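Local coordinates for protein putative metalloprotease II (Bacteroides fragilis, PDB 4ON1) that binds a zinc ion and is probably a secreted metalloendopeptidase related to fragilysin, made with an N-terminal prodomain-like region, at residues K209-G213 and S249-G253; I224-T228 and K243-K247. All coordinates share one frame; numbering follows the deposited sequence.

Contact 1. Residues K209-G213 and S249-G253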
# COMPACT_ATOMS: atom_id res chain seq x y z
N LYS A 209 -8.12 6.50 -8.24
CA LYS A 209 -7.95 7.67 -7.38
C LYS A 209 -9.18 8.55 -7.41
O LYS A 209 -9.59 9.02 -8.48
CB LYS A 209 -6.72 8.49 -7.81
CG LYS A 209 -5.42 7.71 -7.67
CD LYS A 209 -4.25 8.41 -8.36
CE LYS A 209 -3.87 9.69 -7.63
NZ LYS A 209 -2.67 10.31 -8.25
N GLU A 210 -9.78 8.76 -6.24
CA GLU A 210 -10.92 9.66 -6.12
C GLU A 210 -10.50 11.07 -6.53
O GLU A 210 -9.43 11.54 -6.16
CB GLU A 210 -11.46 9.65 -4.68
CG GLU A 210 -12.61 10.63 -4.41
CD GLU A 210 -13.07 10.61 -2.95
OE1 GLU A 210 -13.27 9.50 -2.39
OE2 GLU A 210 -13.22 11.70 -2.36
N LYS A 211 -11.30 11.71 -7.37
CA LYS A 211 -10.99 13.08 -7.78
C LYS A 211 -11.06 14.03 -6.59
O LYS A 211 -12.04 14.03 -5.84
CB LYS A 211 -11.92 13.55 -8.89
CG LYS A 211 -11.52 14.92 -9.44
CD LYS A 211 -12.44 15.37 -10.56
CE LYS A 211 -11.99 16.70 -11.15
NZ LYS A 211 -12.90 17.15 -12.23
N ASP A 212 -10.00 14.82 -6.43
CA ASP A 212 -9.82 15.70 -5.27
C ASP A 212 -9.78 14.92 -3.97
O ASP A 212 -9.97 15.48 -2.90
CB ASP A 212 -10.91 16.77 -5.21
CG ASP A 212 -11.01 17.60 -6.48
OD1 ASP A 212 -9.95 17.85 -7.11
OD2 ASP A 212 -12.13 17.99 -6.85
N GLY A 213 -9.51 13.62 -4.06
CA GLY A 213 -9.44 12.77 -2.88
C GLY A 213 -8.15 12.92 -2.10
O GLY A 213 -8.08 12.52 -0.93
N SER A 249 -9.56 9.38 -11.90
CA SER A 249 -10.98 9.36 -12.23
C SER A 249 -11.54 10.76 -12.14
O SER A 249 -10.84 11.69 -11.74
CB SER A 249 -11.76 8.44 -11.30
OG SER A 249 -12.01 9.12 -10.08
N SER A 250 -12.80 10.92 -12.51
CA SER A 250 -13.49 12.18 -12.27
C SER A 250 -14.58 11.94 -11.23
O SER A 250 -15.55 12.69 -11.15
CB SER A 250 -14.07 12.74 -13.58
OG SER A 250 -15.17 11.96 -14.01
N HIS A 251 -14.41 10.90 -10.43
CA HIS A 251 -15.40 10.57 -9.40
C HIS A 251 -15.02 11.20 -8.07
O HIS A 251 -13.96 10.91 -7.51
CB HIS A 251 -15.53 9.06 -9.24
CG HIS A 251 -16.43 8.65 -8.11
ND1 HIS A 251 -17.80 8.83 -8.14
CD2 HIS A 251 -16.16 8.05 -6.93
CE1 HIS A 251 -18.33 8.37 -7.03
NE2 HIS A 251 -17.36 7.89 -6.27
N LYS A 252 -15.89 12.08 -7.58
CA LYS A 252 -15.70 12.76 -6.29
C LYS A 252 -16.59 12.16 -5.20
O LYS A 252 -17.57 11.48 -5.50
CB LYS A 252 -16.00 14.25 -6.43
CG LYS A 252 -15.22 14.95 -7.52
CD LYS A 252 -15.69 16.39 -7.67
CE LYS A 252 -15.07 17.07 -8.88
NZ LYS A 252 -15.60 18.45 -9.09
N GLY A 253 -16.25 12.44 -3.94
CA GLY A 253 -17.07 12.03 -2.81
C GLY A 253 -17.02 13.07 -1.69
O GLY A 253 -16.12 13.92 -1.68
O HOH W 1 -8.34 11.22 -9.84
O HOH W 2 -13.38 13.87 -3.42
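The backbone N of K211 donates to the carbonyl O of H251 at 2.8 Å, and the hydroxyl of S249 donates through OG to the O of K209. The first bond is moderately bent, its N-H...O angle 147°, and the donor sits above the carbonyl plane of H251. The two loops follow the parallel strands 201-209 and 240-248, so the contact continues that pairing past the strand ends. E210 to G213 form a type II beta turn, closed by G213 N on E210 O. S249 makes an ST turn: OG also accepts from H251 N at 3.0 Å. With chi1 at 80°, OG lies between its own backbone N and carbonyl carbon, where it can serve both partners. One water joins K209 O to S249 N; the S249 amide also makes a weak direct bond to that O.

The E210 side chain is extended. Its CG lies 3.4 Å from H251 O. OE2 comes near G253 N, and OE1 makes a salt bridge with R288. A second water links K211 O with G253 N near this carboxylate. H251 packs toward Y269 and L286, and S250 N bonds to Y269 OH.

Two exposed lysines pack at the solvent side. K211 and K252 run side by side in the same direction, both chains extended. Their ammonium groups probably repel mildly, and D212, close to K252, may offset part of that charge. D212 OD2 is 4.2 Å from K252 NZ, too far for a salt bridge. The aliphatic parts meet where K211 CD lies 3.6 Å from K252 CE.

Contact 2. Residues I224-T228 and K243-K247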
# COMPACT_ATOMS: atom_id res chain seq x y z
N ILE A 224 0.24 -0.60 -1.72
CA ILE A 224 0.39 -1.73 -2.64
C ILE A 224 1.47 -2.70 -2.17
O ILE A 224 1.32 -3.91 -2.29
CB ILE A 224 0.75 -1.24 -4.05
CG1 ILE A 224 -0.47 -0.65 -4.75
CG2 ILE A 224 1.33 -2.36 -4.88
CD1 ILE A 224 -0.11 0.09 -6.04
N GLN A 225 2.55 -2.14 -1.65
CA GLN A 225 3.64 -2.93 -1.12
C GLN A 225 3.14 -3.87 -0.01
O GLN A 225 3.48 -5.05 0.03
CB GLN A 225 4.74 -2.01 -0.59
CG GLN A 225 5.91 -2.72 0.05
CD GLN A 225 7.10 -2.76 -0.86
OE1 GLN A 225 7.83 -1.76 -1.01
NE2 GLN A 225 7.32 -3.90 -1.49
N ALA A 226 2.30 -3.33 0.87
CA ALA A 226 1.70 -4.13 1.93
C ALA A 226 0.77 -5.22 1.38
O ALA A 226 0.79 -6.35 1.86
CB ALA A 226 0.95 -3.24 2.90
N VAL A 227 -0.02 -4.89 0.35
CA VAL A 227 -0.84 -5.90 -0.29
C VAL A 227 0.04 -7.02 -0.80
O VAL A 227 -0.23 -8.20 -0.57
CB VAL A 227 -1.64 -5.36 -1.49
CG1 VAL A 227 -2.49 -6.48 -2.10
CG2 VAL A 227 -2.52 -4.19 -1.07
N THR A 228 1.12 -6.63 -1.46
CA THR A 228 2.06 -7.57 -2.07
C THR A 228 2.69 -8.48 -1.02
O THR A 228 2.85 -9.68 -1.23
CB THR A 228 3.14 -6.82 -2.86
OG1 THR A 228 2.52 -6.06 -3.91
CG2 THR A 228 4.13 -7.79 -3.48
N LYS A 243 -1.12 -7.68 -10.62
CA LYS A 243 -0.93 -6.45 -11.35
C LYS A 243 -1.75 -5.37 -10.66
O LYS A 243 -2.91 -5.58 -10.32
CB LYS A 243 -1.34 -6.63 -12.82
CG LYS A 243 -1.15 -5.40 -13.69
CD LYS A 243 -1.61 -5.69 -15.12
CE LYS A 243 -1.39 -4.49 -16.03
NZ LYS A 243 -1.61 -4.82 -17.47
N TYR A 244 -1.13 -4.21 -10.43
CA TYR A 244 -1.83 -3.07 -9.86
C TYR A 244 -1.89 -1.94 -10.88
O TYR A 244 -0.86 -1.42 -11.29
CB TYR A 244 -1.15 -2.58 -8.59
CG TYR A 244 -0.91 -3.64 -7.53
CD1 TYR A 244 -1.85 -3.87 -6.54
CD2 TYR A 244 0.26 -4.39 -7.52
CE1 TYR A 244 -1.64 -4.84 -5.56
CE2 TYR A 244 0.48 -5.35 -6.54
CZ TYR A 244 -0.47 -5.57 -5.57
OH TYR A 244 -0.25 -6.53 -4.60
N THR A 245 -3.10 -1.58 -11.30
CA THR A 245 -3.27 -0.52 -12.28
C THR A 245 -3.86 0.71 -11.62
O THR A 245 -4.99 0.69 -11.14
CB THR A 245 -4.15 -0.98 -13.45
OG1 THR A 245 -3.48 -2.06 -14.12
CG2 THR A 245 -4.38 0.15 -14.45
N ILE A 246 -3.07 1.77 -11.55
CA ILE A 246 -3.48 2.99 -10.87
C ILE A 246 -3.99 4.01 -11.87
O ILE A 246 -3.26 4.43 -12.77
CB ILE A 246 -2.32 3.61 -10.06
CG1 ILE A 246 -1.77 2.61 -9.04
CG2 ILE A 246 -2.76 4.90 -9.37
CD1 ILE A 246 -0.35 2.95 -8.56
N LYS A 247 -5.25 4.43 -11.72
CA LYS A 247 -5.86 5.37 -12.65
C LYS A 247 -6.49 6.56 -11.95
O LYS A 247 -7.04 6.42 -10.86
CB LYS A 247 -6.94 4.68 -13.49
CG LYS A 247 -6.48 3.45 -14.24
CD LYS A 247 -7.64 2.81 -15.00
CE LYS A 247 -8.13 3.72 -16.12
NZ LYS A 247 -7.05 4.05 -17.10
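The Y244 ring receives I224 on one face and V227 at an edge. CG2 of I224 sits over the ring centre, 3.5 Å from the centroid and 11° off the normal, a CH-pi contact. With chi1 -76°, CG1 of I224 lies beside the backbone N and CG2 is left anti to it, over the ring. CG1 leads the other branch toward I246, where the two CD1 atoms of I224 and I246 meet at 3.8 Å. V227 CG1 comes in near the ring plane, 3.4 Å from Y244 OH.

The phenol reaches the helix backbone through T228. Y244 OH donates to T228 OG1 at 2.9 Å, and T228 OG1 donates on to I224 O, also at 2.9 Å. That carbonyl takes the helical bond from T228 N as well, so it has two donors.

Helix 217-230 packs here on strand 240-248, the local axes 10.7 Å apart and nearly antiparallel. I224 also touches I66 and L207 of the neighbouring strands, and V227 touches helix 331-340, which carries zinc ligands H334 and H338. In this buried setting T228 gives the phenol a polar partner while its ring stays in apolar packing. The two hydroxyl bonds should limit rotation of the T228 side chain.

Contact 2 is nested inside the chain loop that contact 1 closes. The order is strand 201-209, the turn at 210-213, helix 217-230, strand 240-248, then the loop at 249-253. The centres are about 18 Å apart, yet the contacts touch: K209 N probably bonds to K247 O at 2.8 Å, and K209 CD packs on I246 CG2. Contact 2 uses strand 240-248 itself, in the interior, on its helix side; contact 1 uses the loop that follows it, nearer the surface. Both join parts of the chain between strand 201-209 and that loop. Contact 1 lies away from the zinc site, whereas V227 of contact 2 has its side chain about 8 Å from that of H334.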